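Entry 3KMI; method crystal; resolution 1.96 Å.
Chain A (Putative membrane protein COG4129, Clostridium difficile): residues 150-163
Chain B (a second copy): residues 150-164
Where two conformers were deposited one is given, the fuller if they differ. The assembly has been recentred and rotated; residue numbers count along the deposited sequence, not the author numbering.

Chain A (150-163) EFENRAILFLCLTE
Chain B, residues 150-164: EFENRAILFLCLTEL

At the apolar centre, Phe A151 (chi1 178°, chi2 92°) works as a knob, its ring seated among Phe B151, Arg B154, Ala B155 and Phe B158. Its edge meets the face of Phe B158 (chi1 -173°, chi2 87°), with ring centroids 5.4 Å apart and planes at 84°; Phe A151 CE2 lies 3.7 Å from Phe B158 CG. The small Ala A155 lets that second ring come close: its CB, directed toward chain B, sits 3.4 Å from Phe B158 CD2. Here the backbones draw nearest, Ala A155 CA and Leu B159 CA being 6.7 Å apart.

Both stretches are continuous alpha helices, phi near -63° and psi near -42°, tied by backbone hydrogen bonds from N of residue i+4 to O of residue i, the one from Leu A161 N to Leu A157 O being weak at 3.4 Å. Their axes pass 10.4 Å apart with a signed crossing angle of -65°, so contact concentrates around the crossing; 646 Å² is buried, both sides summed.

Next come the leucines, both m,t. Leu B159 leaves its backbone sideways but brings its end inward, CD2 reaching Leu A159 CG at 3.7 Å and CD1 reaching Phe A158 CD2 at 3.6 Å. Leu A159 CD1 packs 3.7 Å from Thr B162 CG2. Thr B162 (m) offers this methyl while its OG1 donates to Phe B158 O of its own helix at 3.0 Å, so its polar group is satisfied.

No direct hydrogen bond joins the two stretches. At one border, Arg A154 NH2 approaches Phe B151 CZ at 3.4 Å, while the aliphatic part of Arg B154 (t,p,p) supports the knob, CG 3.7 Å from Phe A151 CZ. At the C-terminal border a water bridges two carboxylates, donating to Glu A163 OE2 at 2.6 Å and Glu B163 OE2 at 2.7 Å.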

# COMPACT_ATOMS: atom_id res chain seq x y z
N GLU A 150 0.81 0.17 -24.14
CA GLU A 150 1.31 -1.11 -23.67
C GLU A 150 2.22 -0.93 -22.45
O GLU A 150 2.08 -1.64 -21.47
CB GLU A 150 2.08 -1.79 -24.78
CG GLU A 150 2.32 -3.27 -24.63
CD GLU A 150 2.96 -3.82 -25.91
OE1 GLU A 150 2.86 -3.13 -26.94
OE2 GLU A 150 3.55 -4.92 -25.89
N PHE A 151 3.14 0.03 -22.52
CA PHE A 151 3.99 0.37 -21.38
C PHE A 151 3.14 0.65 -20.13
O PHE A 151 3.40 0.08 -19.06
CB PHE A 151 4.87 1.58 -21.72
CG PHE A 151 5.75 2.04 -20.58
CD1 PHE A 151 7.04 1.54 -20.43
CD2 PHE A 151 5.28 3.02 -19.68
CE1 PHE A 151 7.87 2.01 -19.38
CE2 PHE A 151 6.07 3.47 -18.65
CZ PHE A 151 7.37 2.98 -18.49
N GLU A 152 2.11 1.48 -20.28
CA GLU A 152 1.26 1.83 -19.13
C GLU A 152 0.48 0.65 -18.57
O GLU A 152 0.34 0.54 -17.35
CB GLU A 152 0.34 3.02 -19.44
CG GLU A 152 1.09 4.30 -19.86
CD GLU A 152 0.20 5.53 -19.98
OE1 GLU A 152 -1.02 5.45 -19.71
OE2 GLU A 152 0.73 6.60 -20.35
N ASN A 153 -0.06 -0.21 -19.44
CA ASN A 153 -0.87 -1.35 -19.03
C ASN A 153 -0.02 -2.30 -18.20
O ASN A 153 -0.49 -2.89 -17.24
CB ASN A 153 -1.41 -2.12 -20.23
CG ASN A 153 -2.71 -1.56 -20.74
OD1 ASN A 153 -3.75 -1.67 -20.08
ND2 ASN A 153 -2.67 -0.98 -21.94
N ARG A 154 1.24 -2.42 -18.61
CA ARG A 154 2.19 -3.29 -17.93
C ARG A 154 2.52 -2.74 -16.57
O ARG A 154 2.46 -3.47 -15.57
CB ARG A 154 3.45 -3.43 -18.78
CG ARG A 154 3.20 -4.15 -20.08
CD ARG A 154 3.81 -5.52 -20.08
NE ARG A 154 5.22 -5.53 -20.46
CZ ARG A 154 6.22 -5.65 -19.59
NH1 ARG A 154 5.95 -5.77 -18.29
NH2 ARG A 154 7.47 -5.66 -20.01
N ALA A 155 2.88 -1.45 -16.51
CA ALA A 155 3.12 -0.82 -15.23
C ALA A 155 1.96 -0.99 -14.26
O ALA A 155 2.20 -1.24 -13.09
CB ALA A 155 3.51 0.68 -15.40
N ILE A 156 0.72 -0.86 -14.73
CA ILE A 156 -0.44 -1.10 -13.86
C ILE A 156 -0.41 -2.52 -13.28
O ILE A 156 -0.69 -2.73 -12.10
CB ILE A 156 -1.78 -0.92 -14.60
CG1 ILE A 156 -2.04 0.55 -14.87
CG2 ILE A 156 -2.93 -1.45 -13.78
CD1 ILE A 156 -3.20 0.75 -15.86
N LEU A 157 -0.08 -3.48 -14.13
CA LEU A 157 -0.07 -4.87 -13.71
C LEU A 157 1.04 -5.07 -12.69
O LEU A 157 0.87 -5.81 -11.75
CB LEU A 157 0.14 -5.81 -14.93
CG LEU A 157 -0.94 -5.83 -16.02
CD1 LEU A 157 -0.57 -6.72 -17.27
CD2 LEU A 157 -2.27 -6.31 -15.44
N PHE A 158 2.16 -4.39 -12.85
CA PHE A 158 3.24 -4.55 -11.89
C PHE A 158 2.91 -3.91 -10.53
O PHE A 158 3.32 -4.42 -9.47
CB PHE A 158 4.56 -4.00 -12.43
CG PHE A 158 5.76 -4.52 -11.71
CD1 PHE A 158 6.29 -5.77 -12.04
CD2 PHE A 158 6.36 -3.80 -10.70
CE1 PHE A 158 7.39 -6.27 -11.38
CE2 PHE A 158 7.46 -4.29 -10.03
CZ PHE A 158 7.98 -5.53 -10.37
N LEU A 159 2.18 -2.80 -10.56
CA LEU A 159 1.72 -2.15 -9.31
C LEU A 159 0.74 -3.03 -8.54
O LEU A 159 0.70 -2.99 -7.29
CB LEU A 159 1.10 -0.77 -9.58
CG LEU A 159 2.01 0.36 -10.09
CD1 LEU A 159 1.22 1.33 -10.94
CD2 LEU A 159 2.70 1.05 -8.95
N CYS A 160 -0.06 -3.79 -9.29
CA CYS A 160 -0.93 -4.83 -8.69
C CYS A 160 -0.14 -5.87 -7.88
O CYS A 160 -0.53 -6.21 -6.76
CB CYS A 160 -1.77 -5.50 -9.74
SG CYS A 160 -3.07 -4.41 -10.34
N LEU A 161 0.99 -6.34 -8.43
CA LEU A 161 1.84 -7.32 -7.74
C LEU A 161 2.39 -6.75 -6.44
O LEU A 161 2.49 -7.47 -5.42
CB LEU A 161 2.99 -7.80 -8.64
CG LEU A 161 2.55 -8.46 -9.96
CD1 LEU A 161 3.75 -9.04 -10.68
CD2 LEU A 161 1.53 -9.53 -9.67
N THR A 162 2.73 -5.46 -6.45
CA THR A 162 3.18 -4.79 -5.23
C THR A 162 2.13 -4.86 -4.15
O THR A 162 2.43 -5.22 -3.01
CB THR A 162 3.61 -3.33 -5.49
OG1 THR A 162 4.73 -3.33 -6.39
CG2 THR A 162 4.03 -2.69 -4.23
N GLU A 163 0.90 -4.52 -4.49
CA GLU A 163 -0.21 -4.54 -3.53
C GLU A 163 -0.49 -5.98 -3.05
O GLU A 163 -0.66 -6.23 -1.85
CB GLU A 163 -1.48 -3.93 -4.15
CG GLU A 163 -1.34 -2.44 -4.46
CD GLU A 163 -1.02 -1.58 -3.22
OE1 GLU A 163 -1.56 -1.82 -2.11
OE2 GLU A 163 -0.22 -0.64 -3.37
N GLU B 150 17.18 0.28 -20.27
CA GLU B 150 16.50 1.56 -20.31
C GLU B 150 15.03 1.43 -19.98
O GLU B 150 14.48 2.25 -19.25
CB GLU B 150 16.67 2.24 -21.66
CG GLU B 150 16.44 3.74 -21.60
CD GLU B 150 16.17 4.35 -22.97
OE1 GLU B 150 16.11 3.60 -23.98
OE2 GLU B 150 16.01 5.59 -23.01
N PHE B 151 14.39 0.41 -20.53
CA PHE B 151 13.01 0.14 -20.23
C PHE B 151 12.86 -0.11 -18.73
O PHE B 151 11.89 0.32 -18.13
CB PHE B 151 12.50 -1.08 -21.02
CG PHE B 151 11.41 -1.82 -20.32
CD1 PHE B 151 10.09 -1.40 -20.43
CD2 PHE B 151 11.71 -2.90 -19.49
CE1 PHE B 151 9.09 -2.06 -19.73
CE2 PHE B 151 10.73 -3.56 -18.80
CZ PHE B 151 9.41 -3.14 -18.92
N GLU B 152 13.82 -0.84 -18.16
CA GLU B 152 13.81 -1.19 -16.76
C GLU B 152 13.96 0.06 -15.88
O GLU B 152 13.26 0.21 -14.88
CB GLU B 152 14.90 -2.21 -16.46
CG GLU B 152 14.60 -3.63 -16.98
CD GLU B 152 15.59 -4.68 -16.48
OE1 GLU B 152 16.33 -4.40 -15.51
OE2 GLU B 152 15.62 -5.80 -17.06
N ASN B 153 14.86 0.96 -16.25
CA ASN B 153 14.97 2.24 -15.51
C ASN B 153 13.70 3.09 -15.64
O ASN B 153 13.20 3.63 -14.65
CB ASN B 153 16.19 3.04 -15.92
CG ASN B 153 17.48 2.43 -15.42
OD1 ASN B 153 17.51 1.63 -14.47
ND2 ASN B 153 18.59 2.83 -16.05
N ARG B 154 13.19 3.20 -16.88
CA ARG B 154 11.95 3.90 -17.18
C ARG B 154 10.74 3.36 -16.38
O ARG B 154 9.93 4.15 -15.87
CB ARG B 154 11.65 3.81 -18.68
CG ARG B 154 10.51 4.73 -19.17
CD ARG B 154 11.00 6.17 -19.44
NE ARG B 154 11.91 6.23 -20.59
CZ ARG B 154 11.53 6.38 -21.86
NH1 ARG B 154 10.25 6.49 -22.19
NH2 ARG B 154 12.45 6.42 -22.81
N ALA B 155 10.62 2.03 -16.32
CA ALA B 155 9.56 1.37 -15.58
C ALA B 155 9.66 1.77 -14.13
O ALA B 155 8.66 2.15 -13.53
CB ALA B 155 9.66 -0.15 -15.72
N ILE B 156 10.87 1.71 -13.57
CA ILE B 156 11.03 2.01 -12.14
C ILE B 156 10.63 3.46 -11.83
O ILE B 156 9.99 3.72 -10.80
CB ILE B 156 12.49 1.76 -11.66
CG1 ILE B 156 12.74 0.26 -11.54
CG2 ILE B 156 12.73 2.45 -10.31
CD1 ILE B 156 14.19 -0.09 -11.77
N LEU B 157 11.02 4.39 -12.69
CA LEU B 157 10.70 5.81 -12.49
C LEU B 157 9.20 6.10 -12.63
O LEU B 157 8.65 6.94 -11.91
CB LEU B 157 11.51 6.69 -13.48
CG LEU B 157 13.01 6.64 -13.28
CD1 LEU B 157 13.77 7.50 -14.35
CD2 LEU B 157 13.38 7.13 -11.90
N PHE B 158 8.57 5.43 -13.57
CA PHE B 158 7.10 5.49 -13.75
C PHE B 158 6.35 4.96 -12.51
O PHE B 158 5.42 5.60 -11.99
CB PHE B 158 6.65 4.70 -14.99
CG PHE B 158 5.17 4.87 -15.32
CD1 PHE B 158 4.73 5.93 -16.10
CD2 PHE B 158 4.22 3.98 -14.81
CE1 PHE B 158 3.37 6.10 -16.40
CE2 PHE B 158 2.85 4.15 -15.10
CZ PHE B 158 2.43 5.21 -15.91
N LEU B 159 6.77 3.81 -12.01
CA LEU B 159 6.16 3.24 -10.80
C LEU B 159 6.35 4.22 -9.63
O LEU B 159 5.42 4.46 -8.83
CB LEU B 159 6.80 1.89 -10.47
CG LEU B 159 6.72 0.78 -11.53
CD1 LEU B 159 7.57 -0.44 -11.13
CD2 LEU B 159 5.32 0.37 -11.71
N CYS B 160 7.55 4.77 -9.50
CA CYS B 160 7.80 5.79 -8.45
C CYS B 160 6.90 7.04 -8.54
O CYS B 160 6.39 7.48 -7.52
CB CYS B 160 9.26 6.23 -8.43
SG CYS B 160 10.43 4.96 -7.87
N LEU B 161 6.77 7.63 -9.74
CA LEU B 161 5.89 8.81 -9.93
C LEU B 161 4.46 8.45 -9.50
O LEU B 161 3.77 9.23 -8.85
CB LEU B 161 5.88 9.29 -11.40
CG LEU B 161 7.19 9.89 -11.94
CD1 LEU B 161 7.01 10.53 -13.33
CD2 LEU B 161 7.73 10.94 -11.02
N THR B 162 4.02 7.26 -9.89
CA THR B 162 2.66 6.79 -9.61
C THR B 162 2.42 6.77 -8.10
O THR B 162 1.44 7.34 -7.58
CB THR B 162 2.42 5.40 -10.26
OG1 THR B 162 2.46 5.55 -11.68
CG2 THR B 162 1.07 4.82 -9.79
N GLU B 163 3.33 6.14 -7.37
CA GLU B 163 3.17 6.06 -5.91
C GLU B 163 3.34 7.41 -5.20
O GLU B 163 2.70 7.66 -4.20
CB GLU B 163 4.17 5.03 -5.35
CG GLU B 163 3.95 3.64 -5.94
CD GLU B 163 3.46 2.62 -4.95
OE1 GLU B 163 3.01 2.97 -3.85
OE2 GLU B 163 3.58 1.42 -5.25
N LEU B 164 4.23 8.27 -5.72
CA LEU B 164 4.47 9.55 -5.09
C LEU B 164 3.23 10.41 -5.18
O LEU B 164 3.00 11.23 -4.33
CB LEU B 164 5.61 10.29 -5.79
CG LEU B 164 7.01 10.15 -5.29
CD1 LEU B 164 7.85 11.17 -6.11
CD2 LEU B 164 7.10 10.54 -3.79
O HOH W 1 1.28 -0.01 -5.41